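Matching sites in extracellular ligand-binding receptor from Rhodopseudomonas palustris, a protein that binds p-coumaric acid and, as the solute-binding component of an ABC transporter, probably delivers such aromatic acids for uptake (PDB 4EYO (chain A, 1.69 Å), residues Ala284-Asp289 and Ala328-Tyr333), and in its relative putative branched-chain amino acid transport system substrate-binding protein from Rhodopseudomonas palustris (PDB 4F8J (chain B, 1.60 Å), residues Ala284-Asp289 and Ala328-Tyr333). Both blocks share one frame: the second was fitted to the first on N, CA, C and O of the twelve residues, RMSD 0.20 Å. Numbering follows each deposited sequence.

Structure 1 (4EYO); sequences AGHSFD and ASQGVY. With HC4 (4'-hydroxycinnamic acid), chain C.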
loop_
_atom_site.group_PDB
_atom_site.type_symbol
_atom_site.label_atom_id
_atom_site.label_comp_id
_atom_site.label_asym_id
_atom_site.label_seq_id
_atom_site.Cartn_x
_atom_site.Cartn_y
_atom_site.Cartn_z
ATOM N N ALA A 284 -1.291 8.261 -1.174
ATOM C CA ALA A 284 -2.376 9.119 -0.854
ATOM C C ALA A 284 -3.709 8.404 -1.065
ATOM O O ALA A 284 -4.662 8.670 -0.335
ATOM C CB ALA A 284 -2.332 10.320 -1.770
ATOM N N GLY A 285 -3.785 7.542 -2.096
ATOM C CA GLY A 285 -4.991 6.705 -2.301
ATOM C C GLY A 285 -5.390 5.908 -1.052
ATOM O O GLY A 285 -6.576 5.843 -0.704
ATOM N N HIS A 286 -4.423 5.289 -0.373
ATOM C CA HIS A 286 -4.744 4.471 0.823
ATOM C C HIS A 286 -5.345 5.206 2.015
ATOM O O HIS A 286 -6.347 4.734 2.603
ATOM C CB HIS A 286 -3.551 3.617 1.262
ATOM C CG HIS A 286 -2.988 2.725 0.159
ATOM N ND1 HIS A 286 -3.778 2.022 -0.691
ATOM C CD2 HIS A 286 -1.676 2.411 -0.172
ATOM C CE1 HIS A 286 -2.998 1.309 -1.546
ATOM N NE2 HIS A 286 -1.709 1.548 -1.221
ATOM N N SER A 287 -4.792 6.362 2.392
ATOM C CA SER A 287 -5.363 7.044 3.561
ATOM C C SER A 287 -6.687 7.748 3.197
ATOM O O SER A 287 -7.584 7.830 4.030
ATOM C CB SER A 287 -4.370 7.986 4.251
ATOM O OG SER A 287 -4.100 9.068 3.443
ATOM N N PHE A 288 -6.817 8.196 1.945
ATOM C CA PHE A 288 -8.113 8.692 1.465
ATOM C C PHE A 288 -9.160 7.549 1.492
ATOM O O PHE A 288 -10.296 7.721 1.998
ATOM C CB PHE A 288 -7.942 9.304 0.063
ATOM C CG PHE A 288 -9.195 9.877 -0.529
ATOM C CD1 PHE A 288 -9.500 11.229 -0.372
ATOM C CD2 PHE A 288 -10.040 9.071 -1.317
ATOM C CE1 PHE A 288 -10.653 11.778 -0.964
ATOM C CE2 PHE A 288 -11.180 9.599 -1.907
ATOM C CZ PHE A 288 -11.493 10.964 -1.729
ATOM N N ASP A 289 -8.769 6.368 1.020
ATOM C CA ASP A 289 -9.702 5.247 0.993
ATOM C C ASP A 289 -10.074 4.765 2.397
ATOM O O ASP A 289 -11.219 4.360 2.608
ATOM C CB ASP A 289 -9.155 4.104 0.167
ATOM C CG ASP A 289 -9.061 4.452 -1.308
ATOM O OD1 ASP A 289 -9.559 5.544 -1.740
ATOM O OD2 ASP A 289 -8.492 3.604 -2.044
ATOM N N ALA A 328 -13.970 3.222 -3.682
ATOM C CA ALA A 328 -12.788 3.950 -3.175
ATOM C C ALA A 328 -11.855 4.215 -4.361
ATOM O O ALA A 328 -12.086 3.679 -5.462
ATOM C CB ALA A 328 -12.082 3.109 -2.086
ATOM N N SER A 329 -10.831 5.052 -4.166
ATOM C CA SER A 329 -9.936 5.440 -5.287
ATOM C C SER A 329 -9.141 4.252 -5.822
ATOM O O SER A 329 -8.778 4.207 -7.002
ATOM C CB SER A 329 -9.010 6.595 -4.888
ATOM O OG SER A 329 -7.999 6.203 -3.971
ATOM N N GLN A 330 -8.863 3.288 -4.944
ATOM C CA GLN A 330 -7.978 2.177 -5.277
ATOM C C GLN A 330 -8.654 0.839 -5.593
ATOM O O GLN A 330 -7.960 -0.154 -5.864
ATOM C CB GLN A 330 -6.954 1.986 -4.145
ATOM C CG GLN A 330 -5.974 3.153 -4.035
ATOM C CD GLN A 330 -4.911 3.081 -5.091
ATOM O OE1 GLN A 330 -5.231 2.912 -6.267
ATOM N NE2 GLN A 330 -3.621 3.216 -4.687
ATOM N N GLY A 331 -9.984 0.786 -5.495
ATOM C CA GLY A 331 -10.701 -0.454 -5.733
ATOM C C GLY A 331 -12.062 -0.427 -5.076
ATOM O O GLY A 331 -12.487 0.610 -4.565
ATOM N N VAL A 332 -12.750 -1.566 -5.109
ATOM C CA VAL A 332 -14.062 -1.682 -4.455
ATOM C C VAL A 332 -13.929 -2.759 -3.379
ATOM O O VAL A 332 -13.642 -3.908 -3.726
ATOM C CB VAL A 332 -15.133 -2.064 -5.481
ATOM C CG1 VAL A 332 -16.515 -2.097 -4.827
ATOM C CG2 VAL A 332 -15.122 -1.036 -6.652
ATOM N N TYR A 333 -14.107 -2.373 -2.097
ATOM C CA TYR A 333 -13.798 -3.273 -0.965
ATOM C C TYR A 333 -15.021 -4.024 -0.419
ATOM O O TYR A 333 -16.052 -3.393 -0.160
ATOM C CB TYR A 333 -13.210 -2.468 0.205
ATOM C CG TYR A 333 -11.816 -1.902 -0.090
ATOM C CD1 TYR A 333 -11.674 -0.675 -0.764
ATOM C CD2 TYR A 333 -10.649 -2.605 0.277
ATOM C CE1 TYR A 333 -10.406 -0.150 -1.044
ATOM C CE2 TYR A 333 -9.394 -2.088 -0.013
ATOM C CZ TYR A 333 -9.289 -0.864 -0.688
ATOM O OH TYR A 333 -8.048 -0.351 -0.971
HETATM C C1 HC4 C . 6.865 -1.850 2.151
HETATM O O1 HC4 C . 7.873 -1.159 1.870
HETATM O O2 HC4 C . 6.850 -2.656 3.124
HETATM C C2 HC4 C . 5.644 -1.757 1.332
HETATM C C3 HC4 C . 5.067 -0.595 0.982
HETATM C "C1'" HC4 C . 3.797 -0.585 0.186
HETATM C "C2'" HC4 C . 2.879 0.438 0.491
HETATM C "C3'" HC4 C . 1.672 0.582 -0.193
HETATM C "C4'" HC4 C . 1.400 -0.317 -1.227
HETATM C "C5'" HC4 C . 2.298 -1.357 -1.548
HETATM C "C6'" HC4 C . 3.519 -1.482 -0.856
HETATM O "O4'" HC4 C . 0.213 -0.182 -1.889
HETATM O O HOH W 1 -6.579 2.065 -0.914
#
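In this periplasmic binding protein the first turns of helix 282-302 pack against the turn of the antiparallel hairpin 326-333, beside the p-coumaric acid site. Gly-285, without a side chain, sets its CA 3.5 Å from Ser-329 OG and 4.1 Å from Gln-330 CG, which reaches the helix by lying anti to its carbonyl carbon (chi1 -67°). The buried carboxylate of Asp-289 takes three hydrogen bonds from the hairpin. Asp-289 OD1 accepts from Ser-329 OG and, from above the carboxylate plane, from Ser-329 N, 2.8 Å away; Asp-289 OD2 accepts from Gln-330 N at 2.9 Å. A water hydrogen-bonded to His-286 ND1 donates to Asp-289 OD2 and Tyr-333 OH, itself hydrogen-bonded to Met-115 O. His-286 NE2 hydrogen-bonds O4' of the ligand (2.7 Å), so a polar chain runs from ligand to hairpin.

Structure 2 (4F8J); sequences AAHSFD and ASQGVY. With HC4 (4'-hydroxycinnamic acid), chain D.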
loop_
_atom_site.group_PDB
_atom_site.type_symbol
_atom_site.label_atom_id
_atom_site.label_comp_id
_atom_site.label_asym_id
_atom_site.label_seq_id
_atom_site.Cartn_x
_atom_site.Cartn_y
_atom_site.Cartn_z
ATOM N N ALA B 284 -1.097 8.244 -1.209
ATOM C CA ALA B 284 -2.113 9.204 -0.796
ATOM C C ALA B 284 -3.476 8.526 -0.829
ATOM O O ALA B 284 -4.315 8.764 -0.002
ATOM C CB ALA B 284 -2.129 10.407 -1.726
ATOM N N ALA B 285 -3.691 7.688 -1.847
ATOM C CA ALA B 285 -4.965 7.057 -2.052
ATOM C C ALA B 285 -5.315 6.119 -0.873
ATOM O O ALA B 285 -6.504 5.917 -0.602
ATOM C CB ALA B 285 -4.988 6.319 -3.387
ATOM N N HIS B 286 -4.334 5.486 -0.232
ATOM C CA HIS B 286 -4.669 4.545 0.847
ATOM C C HIS B 286 -5.279 5.225 2.059
ATOM O O HIS B 286 -6.256 4.727 2.622
ATOM C CB HIS B 286 -3.514 3.680 1.268
ATOM C CG HIS B 286 -2.948 2.826 0.162
ATOM N ND1 HIS B 286 -3.726 2.220 -0.790
ATOM C CD2 HIS B 286 -1.614 2.507 -0.154
ATOM C CE1 HIS B 286 -2.935 1.531 -1.641
ATOM N NE2 HIS B 286 -1.660 1.679 -1.258
ATOM N N SER B 287 -4.720 6.372 2.465
ATOM C CA SER B 287 -5.327 7.079 3.601
ATOM C C SER B 287 -6.654 7.702 3.187
ATOM O O SER B 287 -7.622 7.641 3.944
ATOM C CB SER B 287 -4.364 8.078 4.256
ATOM O OG SER B 287 -4.019 9.021 3.284
ATOM N N PHE B 288 -6.763 8.229 1.965
ATOM C CA PHE B 288 -8.029 8.780 1.456
ATOM C C PHE B 288 -9.094 7.679 1.452
ATOM O O PHE B 288 -10.214 7.857 1.941
ATOM C CB PHE B 288 -7.805 9.320 0.028
ATOM C CG PHE B 288 -9.005 9.932 -0.605
ATOM C CD1 PHE B 288 -9.360 11.280 -0.392
ATOM C CD2 PHE B 288 -9.782 9.179 -1.444
ATOM C CE1 PHE B 288 -10.461 11.818 -1.024
ATOM C CE2 PHE B 288 -10.876 9.723 -2.073
ATOM C CZ PHE B 288 -11.219 11.042 -1.850
ATOM N N ASP B 289 -8.727 6.505 0.953
ATOM C CA ASP B 289 -9.680 5.401 0.824
ATOM C C ASP B 289 -10.087 4.881 2.207
ATOM O O ASP B 289 -11.227 4.441 2.374
ATOM C CB ASP B 289 -9.097 4.263 0.013
ATOM C CG ASP B 289 -8.984 4.589 -1.461
ATOM O OD1 ASP B 289 -9.499 5.652 -1.883
ATOM O OD2 ASP B 289 -8.464 3.736 -2.223
ATOM N N ALA B 328 -13.953 2.993 -3.566
ATOM C CA ALA B 328 -12.890 3.935 -3.213
ATOM C C ALA B 328 -11.984 4.152 -4.410
ATOM O O ALA B 328 -12.224 3.597 -5.488
ATOM C CB ALA B 328 -12.124 3.423 -1.996
ATOM N N SER B 329 -10.957 4.980 -4.258
ATOM C CA SER B 329 -10.139 5.330 -5.414
ATOM C C SER B 329 -9.278 4.142 -5.903
ATOM O O SER B 329 -8.930 4.071 -7.098
ATOM C CB SER B 329 -9.274 6.565 -5.129
ATOM O OG SER B 329 -8.215 6.260 -4.236
ATOM N N GLN B 330 -8.950 3.210 -4.995
ATOM C CA GLN B 330 -8.064 2.106 -5.344
ATOM C C GLN B 330 -8.749 0.789 -5.626
ATOM O O GLN B 330 -8.097 -0.194 -5.985
ATOM C CB GLN B 330 -7.008 1.907 -4.254
ATOM C CG GLN B 330 -6.028 3.064 -4.125
ATOM C CD GLN B 330 -4.979 3.075 -5.210
ATOM O OE1 GLN B 330 -5.314 3.008 -6.396
ATOM N NE2 GLN B 330 -3.702 3.125 -4.814
ATOM N N GLY B 331 -10.061 0.725 -5.429
ATOM C CA GLY B 331 -10.773 -0.507 -5.659
ATOM C C GLY B 331 -12.119 -0.453 -5.016
ATOM O O GLY B 331 -12.532 0.596 -4.538
ATOM N N VAL B 332 -12.807 -1.595 -5.057
ATOM C CA VAL B 332 -14.138 -1.754 -4.462
ATOM C C VAL B 332 -14.019 -2.851 -3.437
ATOM O O VAL B 332 -13.773 -4.010 -3.766
ATOM C CB VAL B 332 -15.205 -2.039 -5.546
ATOM C CG1 VAL B 332 -16.586 -2.236 -4.909
ATOM C CG2 VAL B 332 -15.270 -0.929 -6.602
ATOM N N TYR B 333 -14.159 -2.468 -2.168
ATOM C CA TYR B 333 -13.819 -3.373 -1.054
ATOM C C TYR B 333 -15.024 -4.160 -0.556
ATOM O O TYR B 333 -16.050 -3.590 -0.241
ATOM C CB TYR B 333 -13.229 -2.577 0.121
ATOM C CG TYR B 333 -11.895 -1.959 -0.180
ATOM C CD1 TYR B 333 -11.793 -0.759 -0.843
ATOM C CD2 TYR B 333 -10.713 -2.580 0.203
ATOM C CE1 TYR B 333 -10.560 -0.190 -1.124
ATOM C CE2 TYR B 333 -9.463 -1.997 -0.073
ATOM C CZ TYR B 333 -9.390 -0.809 -0.749
ATOM O OH TYR B 333 -8.151 -0.254 -1.062
HETATM C C1 HC4 D . 6.747 -2.030 1.988
HETATM O O1 HC4 D . 6.804 -2.820 2.943
HETATM O O2 HC4 D . 7.662 -1.186 1.773
HETATM C C2 HC4 D . 5.603 -1.988 1.037
HETATM C C3 HC4 D . 5.061 -0.801 0.768
HETATM C "C1'" HC4 D . 3.803 -0.630 -0.023
HETATM C "C2'" HC4 D . 3.413 -1.484 -1.073
HETATM C "C3'" HC4 D . 2.197 -1.295 -1.711
HETATM C "C4'" HC4 D . 1.330 -0.273 -1.375
HETATM C "C5'" HC4 D . 1.714 0.579 -0.346
HETATM C "C6'" HC4 D . 2.923 0.376 0.294
HETATM O "O4'" HC4 D . 0.131 -0.048 -2.006
HETATM O O HOH W 2 -6.609 2.174 -0.927
#
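The hairpin turn beside the p-coumarate site meets its helix here through an alanine methyl and an aspartate. Ala-285 directs its CB at the turn, 3.3 Å from Ser-329 OG and 3.5 Å from Gln-330 CG, which reaches the helix by lying anti to its carbonyl carbon (chi1 -66°). The buried carboxylate of Asp-289 takes three hydrogen bonds from the hairpin. Asp-289 OD1 accepts from Ser-329 OG and, from above the carboxylate plane, from Ser-329 N, 2.9 Å away; Asp-289 OD2 accepts from Gln-330 N at 2.9 Å. A water hydrogen-bonded to His-286 ND1 donates to Asp-289 OD2 and Tyr-333 OH, itself hydrogen-bonded to Met-115 O. His-286 NE2 hydrogen-bonds O4' of the ligand (2.6 Å), which continues the polar chain from the hairpin into the binding pocket.

How the two compare
Gly-285(A) of structure 1 is replaced by Ala-285(B) in structure 2, at a buried position on the helix that faces the hairpin turn. Touching side chains of the contact keep their place within the error: those of His-286(A), Phe-288(A), Ser-329(A), Gln-330(A) and Tyr-333(A) coincide with their counterparts, and HC4 is bound at this place in both structures. Water 1 and water 2 also occupy the same site, so the bridge between His-286(A) and Tyr-333(A) recurs between His-286(B) and Tyr-333(B). The comparable CA atoms coincide within the error as well, with no detectable withdrawal of the helix from the turn. What comes in structure 2 is a single methyl group, CB of Ala-285(B), with no counterpart in Gly-285(A), which has no side chain yet already touches Ser-329(A) and Gln-330(A). The methyl brings two further contacts, found in structure 2 alone: CB of Ala-285(B) lies 3.3 Å from OG of Ser-329(B) and 3.5 Å from CG of Gln-330(B), which probably tightens the packing locally.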